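Local coordinates for protein putative glucoamylase (Bacteroides uniformis, PDB 4GL3) that probably hydrolyses glycosidic bonds of glucose-containing saccharides, as a putative glucoamylase of the six-hairpin glycosidase clan, at residues R117-A122 with Y175-P180; D123-A128 with H197-L202; K299-T304 with L341-Y346. One frame throughout, in Å; residues are numbered along the deposited sequence.

Interaction 1: residues R117-A122 with Y175-P180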
loop_
_atom_site.group_PDB
_atom_site.type_symbol
_atom_site.label_atom_id
_atom_site.label_comp_id
_atom_site.label_asym_id
_atom_site.label_seq_id
_atom_site.Cartn_x
_atom_site.Cartn_y
_atom_site.Cartn_z
ATOM N N ARG A 117 7.400 20.098 -9.421
ATOM C CA ARG A 117 8.124 21.343 -9.187
ATOM C C ARG A 117 8.179 21.805 -7.737
ATOM O O ARG A 117 9.244 22.167 -7.263
ATOM C CB ARG A 117 7.590 22.421 -10.096
ATOM C CG ARG A 117 8.383 23.738 -10.061
ATOM C CD ARG A 117 8.041 24.593 -11.257
ATOM N NE ARG A 117 8.783 25.867 -11.261
ATOM C CZ ARG A 117 8.284 27.067 -11.014
ATOM N NH1 ARG A 117 6.985 27.240 -10.761
ATOM N NH2 ARG A 117 9.075 28.126 -11.086
ATOM N N LYS A 118 7.041 21.808 -7.047
ATOM C CA LYS A 118 6.970 22.252 -5.672
ATOM C C LYS A 118 6.936 21.087 -4.657
ATOM O O LYS A 118 6.861 21.323 -3.458
ATOM C CB LYS A 118 5.754 23.129 -5.503
ATOM C CG LYS A 118 5.763 24.412 -6.346
ATOM C CD LYS A 118 4.830 25.458 -5.779
ATOM C CE LYS A 118 4.830 26.729 -6.633
ATOM N NZ LYS A 118 3.867 27.755 -6.157
ATOM N N ASP A 119 6.955 19.831 -5.149
ATOM C CA ASP A 119 6.951 18.612 -4.290
ATOM C C ASP A 119 8.360 18.030 -4.253
ATOM O O ASP A 119 8.684 17.041 -4.931
ATOM C CB ASP A 119 5.954 17.586 -4.838
ATOM C CG ASP A 119 5.803 16.330 -3.964
ATOM O OD1 ASP A 119 6.438 16.206 -2.875
ATOM O OD2 ASP A 119 4.966 15.486 -4.399
ATOM N N ASP A 120 9.196 18.651 -3.442
ATOM C CA ASP A 120 10.621 18.335 -3.384
ATOM C C ASP A 120 11.134 18.207 -1.979
ATOM O O ASP A 120 12.335 18.403 -1.725
ATOM C CB ASP A 120 11.413 19.446 -4.121
ATOM C CG ASP A 120 11.279 20.846 -3.435
ATOM O OD1 ASP A 120 10.430 20.992 -2.513
ATOM O OD2 ASP A 120 12.059 21.753 -3.832
ATOM N N GLY A 121 10.224 17.951 -1.048
ATOM C CA GLY A 121 10.556 17.725 0.342
ATOM C C GLY A 121 9.880 16.479 0.878
ATOM O O GLY A 121 9.800 15.479 0.197
ATOM N N ALA A 122 9.376 16.578 2.103
ATOM C CA ALA A 122 8.665 15.503 2.754
ATOM C C ALA A 122 7.361 15.169 1.997
ATOM O O ALA A 122 6.648 16.066 1.497
ATOM C CB ALA A 122 8.341 15.850 4.222
ATOM N N TYR A 175 -1.434 17.697 6.641
ATOM C CA TYR A 175 -1.032 18.081 5.315
ATOM C C TYR A 175 -0.072 17.028 4.769
ATOM O O TYR A 175 0.749 16.476 5.507
ATOM C CB TYR A 175 -0.381 19.503 5.323
ATOM C CG TYR A 175 -1.421 20.573 5.521
ATOM C CD1 TYR A 175 -1.872 20.907 6.819
ATOM C CD2 TYR A 175 -2.002 21.223 4.427
ATOM C CE1 TYR A 175 -2.853 21.859 7.013
ATOM C CE2 TYR A 175 -3.011 22.160 4.600
ATOM C CZ TYR A 175 -3.437 22.492 5.889
ATOM O OH TYR A 175 -4.441 23.408 6.069
ATOM N N TRP A 176 -0.183 16.812 3.461
ATOM C CA TRP A 176 0.489 15.741 2.722
ATOM C C TRP A 176 2.011 16.012 2.578
ATOM O O TRP A 176 2.784 15.079 2.688
ATOM C CB TRP A 176 -0.173 15.558 1.350
ATOM C CG TRP A 176 0.114 14.297 0.567
ATOM C CD1 TRP A 176 1.348 13.771 0.199
ATOM C CD2 TRP A 176 -0.859 13.427 0.013
ATOM N NE1 TRP A 176 1.177 12.635 -0.531
ATOM C CE2 TRP A 176 -0.164 12.387 -0.655
ATOM C CE3 TRP A 176 -2.240 13.432 0.003
ATOM C CZ2 TRP A 176 -0.821 11.328 -1.290
ATOM C CZ3 TRP A 176 -2.915 12.379 -0.656
ATOM C CH2 TRP A 176 -2.196 11.348 -1.287
ATOM N N HIS A 177 2.403 17.272 2.362
ATOM C CA HIS A 177 3.752 17.636 1.986
ATOM C C HIS A 177 4.269 18.797 2.856
ATOM O O HIS A 177 3.499 19.576 3.472
ATOM C CB HIS A 177 3.847 18.110 0.539
ATOM C CG HIS A 177 3.043 17.323 -0.447
ATOM N ND1 HIS A 177 1.717 17.605 -0.715
ATOM C CD2 HIS A 177 3.413 16.338 -1.317
ATOM C CE1 HIS A 177 1.301 16.795 -1.682
ATOM N NE2 HIS A 177 2.308 16.007 -2.052
ATOM N N TRP A 178 5.595 18.892 2.886
ATOM C CA TRP A 178 6.315 20.105 3.315
ATOM C C TRP A 178 7.668 20.152 2.630
ATOM O O TRP A 178 8.322 19.108 2.426
ATOM C CB TRP A 178 6.535 20.166 4.827
ATOM C CG TRP A 178 7.275 21.380 5.227
ATOM C CD1 TRP A 178 6.731 22.615 5.465
ATOM C CD2 TRP A 178 8.704 21.530 5.422
ATOM N NE1 TRP A 178 7.710 23.498 5.776
ATOM C CE2 TRP A 178 8.928 22.863 5.784
ATOM C CE3 TRP A 178 9.785 20.667 5.338
ATOM C CZ2 TRP A 178 10.238 23.388 6.044
ATOM C CZ3 TRP A 178 11.095 21.171 5.592
ATOM C CH2 TRP A 178 11.288 22.545 5.919
ATOM N N SER A 179 8.073 21.367 2.261
ATOM C CA SER A 179 9.297 21.590 1.515
ATOM C C SER A 179 10.165 22.703 2.096
ATOM O O SER A 179 9.655 23.728 2.511
ATOM C CB SER A 179 8.952 21.968 0.068
ATOM O OG SER A 179 10.109 22.445 -0.607
ATOM N N PRO A 180 11.487 22.496 2.136
ATOM C CA PRO A 180 12.375 23.557 2.553
ATOM C C PRO A 180 12.385 24.723 1.585
ATOM O O PRO A 180 12.725 25.839 1.990
ATOM C CB PRO A 180 13.751 22.881 2.597
ATOM C CG PRO A 180 13.644 21.702 1.681
ATOM C CD PRO A 180 12.211 21.264 1.791
#
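S179 OG is gripped by three groups: D120 OD1, to which it donates, and the backbone N of N181 and of N182. The S179 OG to D120 OD1 distance of 2.4 Å is very short, and its exact length is doubtful. The carboxylate of D120 is placed there by chi1 of 64°, CG lying between the backbone N and the carbonyl carbon. Next to it, A122 and W178 form an antiparallel hydrogen-bonded pair in a two-stranded sheet. Both bonds are weak: A122 N to W178 O is 2.8 Å but bent to 126°, and W178 N to A122 O is 3.3 Å. CA-H...O contacts bring G121 CA to 3.4 Å from W178 O and H177 CA to 3.3 Å from A122 O. Beyond the pair, the D119 and H177 side chains cross at about a right angle, carboxylate and ring planes 76° apart. W176 CD1 lies above one face of that ring, toward its rim, and H177 NE2 is hydrogen-bonded to a glycerol, probably from the crystallisation liquor. The contact is thus mainly polar: weak bonds pair the strands around A122 and W178, and the S179 hydroxyl ties D120 to the chain after strand 177-178.

Interaction 2: residues D123-A128 with H197-L202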
loop_
_atom_site.group_PDB
_atom_site.type_symbol
_atom_site.label_atom_id
_atom_site.label_comp_id
_atom_site.label_asym_id
_atom_site.label_seq_id
_atom_site.Cartn_x
_atom_site.Cartn_y
_atom_site.Cartn_z
ATOM N N ASP A 123 7.101 13.860 1.929
ATOM C CA ASP A 123 5.788 13.290 1.561
ATOM C C ASP A 123 5.389 12.360 2.686
ATOM O O ASP A 123 6.010 11.262 2.896
ATOM C CB ASP A 123 5.871 12.551 0.227
ATOM C CG ASP A 123 4.545 11.963 -0.208
ATOM O OD1 ASP A 123 3.785 11.463 0.677
ATOM O OD2 ASP A 123 4.235 12.075 -1.408
ATOM N N ILE A 124 4.427 12.786 3.506
ATOM C CA ILE A 124 4.158 12.002 4.696
ATOM C C ILE A 124 3.280 10.786 4.459
ATOM O O ILE A 124 3.213 9.900 5.347
ATOM C CB ILE A 124 3.619 12.811 5.907
ATOM C CG1 ILE A 124 2.174 13.265 5.712
ATOM C CG2 ILE A 124 4.540 14.005 6.186
ATOM C CD1 ILE A 124 1.619 13.837 7.037
ATOM N N VAL A 125 2.589 10.737 3.315
ATOM C CA VAL A 125 1.781 9.552 2.983
ATOM C C VAL A 125 2.762 8.441 2.593
ATOM O O VAL A 125 2.712 7.341 3.128
ATOM C CB VAL A 125 0.750 9.824 1.864
ATOM C CG1 VAL A 125 0.095 8.492 1.438
ATOM C CG2 VAL A 125 -0.294 10.878 2.334
ATOM N N GLU A 126 3.714 8.759 1.724
ATOM C CA GLU A 126 4.737 7.774 1.341
ATOM C C GLU A 126 5.527 7.363 2.590
ATOM O O GLU A 126 5.848 6.182 2.818
ATOM C CB GLU A 126 5.675 8.356 0.290
ATOM C CG GLU A 126 4.967 8.763 -0.989
ATOM C CD GLU A 126 4.556 7.588 -1.851
ATOM O OE1 GLU A 126 5.342 6.599 -1.879
ATOM O OE2 GLU A 126 3.491 7.685 -2.503
ATOM N N SER A 127 5.812 8.323 3.449
ATOM C CA SER A 127 6.620 7.978 4.638
ATOM C C SER A 127 5.820 7.090 5.595
ATOM O O SER A 127 6.380 6.217 6.246
ATOM C CB SER A 127 7.073 9.248 5.382
ATOM O OG SER A 127 8.052 9.942 4.633
ATOM N N ALA A 128 4.497 7.326 5.678
ATOM C CA ALA A 128 3.597 6.523 6.520
ATOM C C ALA A 128 3.570 5.058 6.019
ATOM O O ALA A 128 3.556 4.140 6.823
ATOM C CB ALA A 128 2.179 7.116 6.552
ATOM N N HIS A 197 -5.541 6.573 5.316
ATOM C CA HIS A 197 -6.027 6.395 6.696
ATOM C C HIS A 197 -4.882 6.232 7.723
ATOM O O HIS A 197 -4.902 6.800 8.861
ATOM C CB HIS A 197 -6.970 5.175 6.728
ATOM C CG HIS A 197 -7.880 5.112 7.911
ATOM N ND1 HIS A 197 -8.656 4.003 8.172
ATOM C CD2 HIS A 197 -8.162 6.013 8.887
ATOM C CE1 HIS A 197 -9.383 4.228 9.258
ATOM N NE2 HIS A 197 -9.118 5.447 9.698
ATOM N N ILE A 198 -3.875 5.476 7.299
ATOM C CA ILE A 198 -2.764 5.079 8.157
ATOM C C ILE A 198 -1.935 6.274 8.624
ATOM O O ILE A 198 -1.268 6.207 9.682
ATOM C CB ILE A 198 -1.842 4.023 7.447
ATOM C CG1 ILE A 198 -0.925 3.321 8.431
ATOM C CG2 ILE A 198 -0.963 4.653 6.375
ATOM C CD1 ILE A 198 -1.590 2.255 9.215
ATOM N N VAL A 199 -1.945 7.356 7.848
ATOM C CA VAL A 199 -1.260 8.547 8.270
ATOM C C VAL A 199 -1.808 9.083 9.601
ATOM O O VAL A 199 -1.036 9.492 10.475
ATOM C CB VAL A 199 -1.318 9.667 7.178
ATOM C CG1 VAL A 199 -0.492 10.880 7.631
ATOM C CG2 VAL A 199 -0.817 9.111 5.839
ATOM N N TYR A 200 -3.135 9.088 9.748
ATOM C CA TYR A 200 -3.767 9.558 10.986
ATOM C C TYR A 200 -3.576 8.574 12.124
ATOM O O TYR A 200 -3.340 9.000 13.260
ATOM C CB TYR A 200 -5.257 9.837 10.787
ATOM C CG TYR A 200 -5.493 11.133 10.039
ATOM C CD1 TYR A 200 -5.449 11.184 8.630
ATOM C CD2 TYR A 200 -5.697 12.331 10.725
ATOM C CE1 TYR A 200 -5.613 12.393 7.943
ATOM C CE2 TYR A 200 -5.862 13.538 10.037
ATOM C CZ TYR A 200 -5.817 13.578 8.661
ATOM O OH TYR A 200 -6.007 14.806 7.995
ATOM N N ILE A 201 -3.650 7.268 11.827
ATOM C CA ILE A 201 -3.415 6.246 12.860
ATOM C C ILE A 201 -1.977 6.342 13.403
ATOM O O ILE A 201 -1.792 6.338 14.601
ATOM C CB ILE A 201 -3.655 4.792 12.346
ATOM C CG1 ILE A 201 -5.045 4.579 11.727
ATOM C CG2 ILE A 201 -3.351 3.756 13.420
ATOM C CD1 ILE A 201 -6.152 5.161 12.476
ATOM N N LEU A 202 -0.969 6.449 12.521
ATOM C CA LEU A 202 0.418 6.586 12.984
ATOM C C LEU A 202 0.609 7.920 13.722
ATOM O O LEU A 202 1.266 7.979 14.781
ATOM C CB LEU A 202 1.413 6.460 11.832
ATOM C CG LEU A 202 1.497 5.067 11.143
ATOM C CD1 LEU A 202 2.418 5.052 9.927
ATOM C CD2 LEU A 202 1.918 4.026 12.157
#
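V199 carries most of this helix crossing and touches I124, V125 and A128. The contact across the crossing is apolar. V199 CG1, anti to the backbone N (chi1 -176°), touches I124 CD1 at 3.7 Å. The other branch, V199 CG2, packs 3.7 Å from A128 CB and also reaches V125 CG2. The side chains of I124 and V125 each run across that of V199 at about a right angle. A128 presents only a methyl group, so the backbones come close there, with A128 CA 5.5 Å from V199 CA. I198 CG2 and L202 CD1 also pack on A128 CB. L202 CD1 lies 3.4 Å from A128 O as well.

Within 123-128, polar bonds fix the start of the helix. D123 is the N-cap. Its OD1 accepts from E126 N at 2.9 Å, almost straight at 177° but from above the carboxylate plane, and weakly from V125 N. D123 O takes both S127 N and S127 OG, from opposite faces of its plane.

The short helix segments cross at 75°, their axes 9.0 Å apart. D123 ends strand 122-123, which pairs with strand 177-178 just before the helix starts. I124 is backbone-bonded to W176, and V125 packs on W176. Further along helix 124-140, F129 meets I198, while F131 and L135 meet L202. F400 of helix 395-401 covers I198 and L202, and Y200 packs on helix 213-220.

Interaction 3: residues K299-T304 with L341-Y346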
loop_
_atom_site.group_PDB
_atom_site.type_symbol
_atom_site.label_atom_id
_atom_site.label_comp_id
_atom_site.label_asym_id
_atom_site.label_seq_id
_atom_site.Cartn_x
_atom_site.Cartn_y
_atom_site.Cartn_z
ATOM N N LYS A 299 -14.541 -13.083 -14.505
ATOM C CA LYS A 299 -13.170 -13.576 -14.581
ATOM C C LYS A 299 -12.204 -12.429 -14.719
ATOM O O LYS A 299 -11.028 -12.590 -14.502
ATOM C CB LYS A 299 -13.036 -14.514 -15.782
ATOM C CG LYS A 299 -13.886 -15.759 -15.616
ATOM C CD LYS A 299 -13.306 -16.962 -16.336
ATOM C CE LYS A 299 -14.042 -18.238 -15.936
ATOM N NZ LYS A 299 -14.158 -18.327 -14.443
ATOM N N CYS A 300 -12.716 -11.258 -15.065
ATOM C CA CYS A 300 -11.884 -10.166 -15.483
ATOM C C CYS A 300 -12.464 -8.853 -14.948
ATOM O O CYS A 300 -13.278 -8.199 -15.605
ATOM C CB CYS A 300 -11.816 -10.192 -17.001
ATOM S SG CYS A 300 -10.599 -9.079 -17.661
ATOM N N TRP A 301 -12.064 -8.532 -13.717
ATOM C CA TRP A 301 -12.532 -7.353 -12.989
ATOM C C TRP A 301 -11.400 -6.764 -12.189
ATOM O O TRP A 301 -10.390 -7.436 -11.942
ATOM C CB TRP A 301 -13.679 -7.702 -12.036
ATOM C CG TRP A 301 -13.350 -8.680 -10.934
ATOM C CD1 TRP A 301 -13.353 -10.041 -11.025
ATOM C CD2 TRP A 301 -13.000 -8.377 -9.562
ATOM N NE1 TRP A 301 -13.021 -10.604 -9.807
ATOM C CE2 TRP A 301 -12.794 -9.609 -8.899
ATOM C CE3 TRP A 301 -12.820 -7.195 -8.845
ATOM C CZ2 TRP A 301 -12.449 -9.684 -7.561
ATOM C CZ3 TRP A 301 -12.461 -7.271 -7.528
ATOM C CH2 TRP A 301 -12.278 -8.506 -6.895
ATOM N N GLY A 302 -11.592 -5.505 -11.790
ATOM C CA GLY A 302 -10.691 -4.809 -10.885
ATOM C C GLY A 302 -10.178 -3.539 -11.527
ATOM O O GLY A 302 -9.301 -3.586 -12.397
ATOM N N LEU A 303 -10.715 -2.402 -11.077
ATOM C CA LEU A 303 -10.292 -1.070 -11.536
ATOM C C LEU A 303 -9.578 -0.279 -10.422
ATOM O O LEU A 303 -10.111 -0.082 -9.316
ATOM C CB LEU A 303 -11.515 -0.281 -12.027
ATOM C CG LEU A 303 -12.340 -0.885 -13.167
ATOM C CD1 LEU A 303 -13.594 -0.047 -13.410
ATOM C CD2 LEU A 303 -11.500 -1.038 -14.429
ATOM N N THR A 304 -8.357 0.158 -10.730
ATOM C CA THR A 304 -7.561 0.984 -9.843
ATOM C C THR A 304 -6.528 1.796 -10.667
ATOM O O THR A 304 -6.388 1.611 -11.886
ATOM C CB THR A 304 -6.876 0.112 -8.795
ATOM O OG1 THR A 304 -6.378 0.928 -7.742
ATOM C CG2 THR A 304 -5.704 -0.730 -9.395
ATOM N N LEU A 341 -9.470 -15.207 -6.450
ATOM C CA LEU A 341 -8.848 -16.398 -7.016
ATOM C C LEU A 341 -9.317 -16.699 -8.459
ATOM O O LEU A 341 -8.548 -17.228 -9.269
ATOM C CB LEU A 341 -9.023 -17.624 -6.083
ATOM C CG LEU A 341 -8.118 -17.562 -4.843
ATOM C CD1 LEU A 341 -8.630 -18.456 -3.713
ATOM C CD2 LEU A 341 -6.684 -17.909 -5.219
ATOM N N GLU A 342 -10.571 -16.384 -8.770
ATOM C CA GLU A 342 -11.125 -16.594 -10.115
ATOM C C GLU A 342 -10.382 -15.675 -11.138
ATOM O O GLU A 342 -9.988 -16.108 -12.234
ATOM C CB GLU A 342 -12.627 -16.288 -10.097
ATOM C CG GLU A 342 -13.384 -16.568 -11.371
ATOM C CD GLU A 342 -14.901 -16.558 -11.166
ATOM O OE1 GLU A 342 -15.397 -16.040 -10.129
ATOM O OE2 GLU A 342 -15.611 -17.088 -12.041
ATOM N N ALA A 343 -10.167 -14.424 -10.749
ATOM C CA ALA A 343 -9.469 -13.444 -11.589
ATOM C C ALA A 343 -8.003 -13.843 -11.729
ATOM O O ALA A 343 -7.439 -13.785 -12.821
ATOM C CB ALA A 343 -9.588 -12.039 -10.978
HETATM N N MSE A 344 -7.401 -14.281 -10.623
HETATM C CA MSE A 344 -6.008 -14.720 -10.622
HETATM C C MSE A 344 -5.783 -15.846 -11.622
HETATM O O MSE A 344 -4.827 -15.830 -12.393
HETATM C CB MSE A 344 -5.582 -15.183 -9.235
HETATM C CG MSE A 344 -4.059 -15.286 -9.049
HETATM SE SE MSE A 344 -3.553 -16.021 -7.275
HETATM C CE MSE A 344 -4.276 -14.642 -6.141
ATOM N N ARG A 345 -6.669 -16.831 -11.613
ATOM C CA ARG A 345 -6.501 -17.984 -12.466
ATOM C C ARG A 345 -6.704 -17.600 -13.932
ATOM O O ARG A 345 -6.015 -18.134 -14.809
ATOM C CB ARG A 345 -7.445 -19.128 -12.058
ATOM C CG ARG A 345 -7.174 -20.450 -12.772
ATOM C CD ARG A 345 -7.958 -21.599 -12.131
ATOM N NE ARG A 345 -7.496 -21.875 -10.769
ATOM C CZ ARG A 345 -6.435 -22.619 -10.460
ATOM N NH1 ARG A 345 -5.705 -23.194 -11.420
ATOM N NH2 ARG A 345 -6.103 -22.791 -9.178
ATOM N N TYR A 346 -7.642 -16.699 -14.194
ATOM C CA TYR A 346 -7.899 -16.224 -15.556
ATOM C C TYR A 346 -6.672 -15.446 -16.088
ATOM O O TYR A 346 -6.242 -15.657 -17.236
ATOM C CB TYR A 346 -9.167 -15.353 -15.593
ATOM C CG TYR A 346 -9.413 -14.696 -16.949
ATOM C CD1 TYR A 346 -9.898 -15.429 -18.033
ATOM C CD2 TYR A 346 -9.145 -13.347 -17.138
ATOM C CE1 TYR A 346 -10.125 -14.820 -19.260
ATOM C CE2 TYR A 346 -9.356 -12.739 -18.356
ATOM C CZ TYR A 346 -9.827 -13.475 -19.402
ATOM O OH TYR A 346 -10.017 -12.837 -20.582
HETATM O O HOH W 1 -10.791 -18.271 -13.505
#
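K299 and Y346 bring a loop against helix 337-349, in a fold probably of the (alpha/alpha)6-barrel type of the six-hairpin glycosidases. The tight part centres on the K299 backbone and the Y346 ring. K299 O receives a CA-H...O contact from A343 CA at 3.4 Å, with 159° at the hydrogen. The same oxygen lies 3.3 Å from Y346 CD2. K299 CB sits over one face of the Y346 ring, 4.2 Å from the centroid and 27° off the normal, a CH-pi contact. C300 approaches the ring obliquely: its CB touches Y346 CE2 at 3.8 Å, and its SG, 5.1 Å from the centroid, makes a sulfur-aromatic contact. Further in, W301 NE1 lies 3.9 Å from A343 CB and donates a hydrogen bond to Y339 O, one turn before A343.

The outer side is looser and charged. K299 is exposed, and its chain crosses the E342 side chain at about a right angle. The bend at its end (chi4 -49°) turns K299 NZ to a salt bridge with the anti lone pair of E342 OE2, 3.1 Å away. A water sits beside this pair: it donates to E342 O at 2.6 Å and accepts only weakly from K299 NZ.

Overall arrangement
Interactions 1 and 2 are neighbours and share chain elements. Strand 122-123 leads directly into helix 124-140, and W176 joins the two contacts through a probable hydrogen bond from I124 N to W176 O and packing on V125. Their segments alternate along the chain. Interaction 2 is the fully buried one, and its contact is apolar. Interaction 1 lies nearer the surface and is mostly polar. Interaction 3 is also partly buried but lies on the opposite side of the chain's centre, its own centre about 36 Å from that of interaction 1 and about 29 Å from that of interaction 2. It pairs a loop with a helix and mixes aromatic packing with a salt bridge and water.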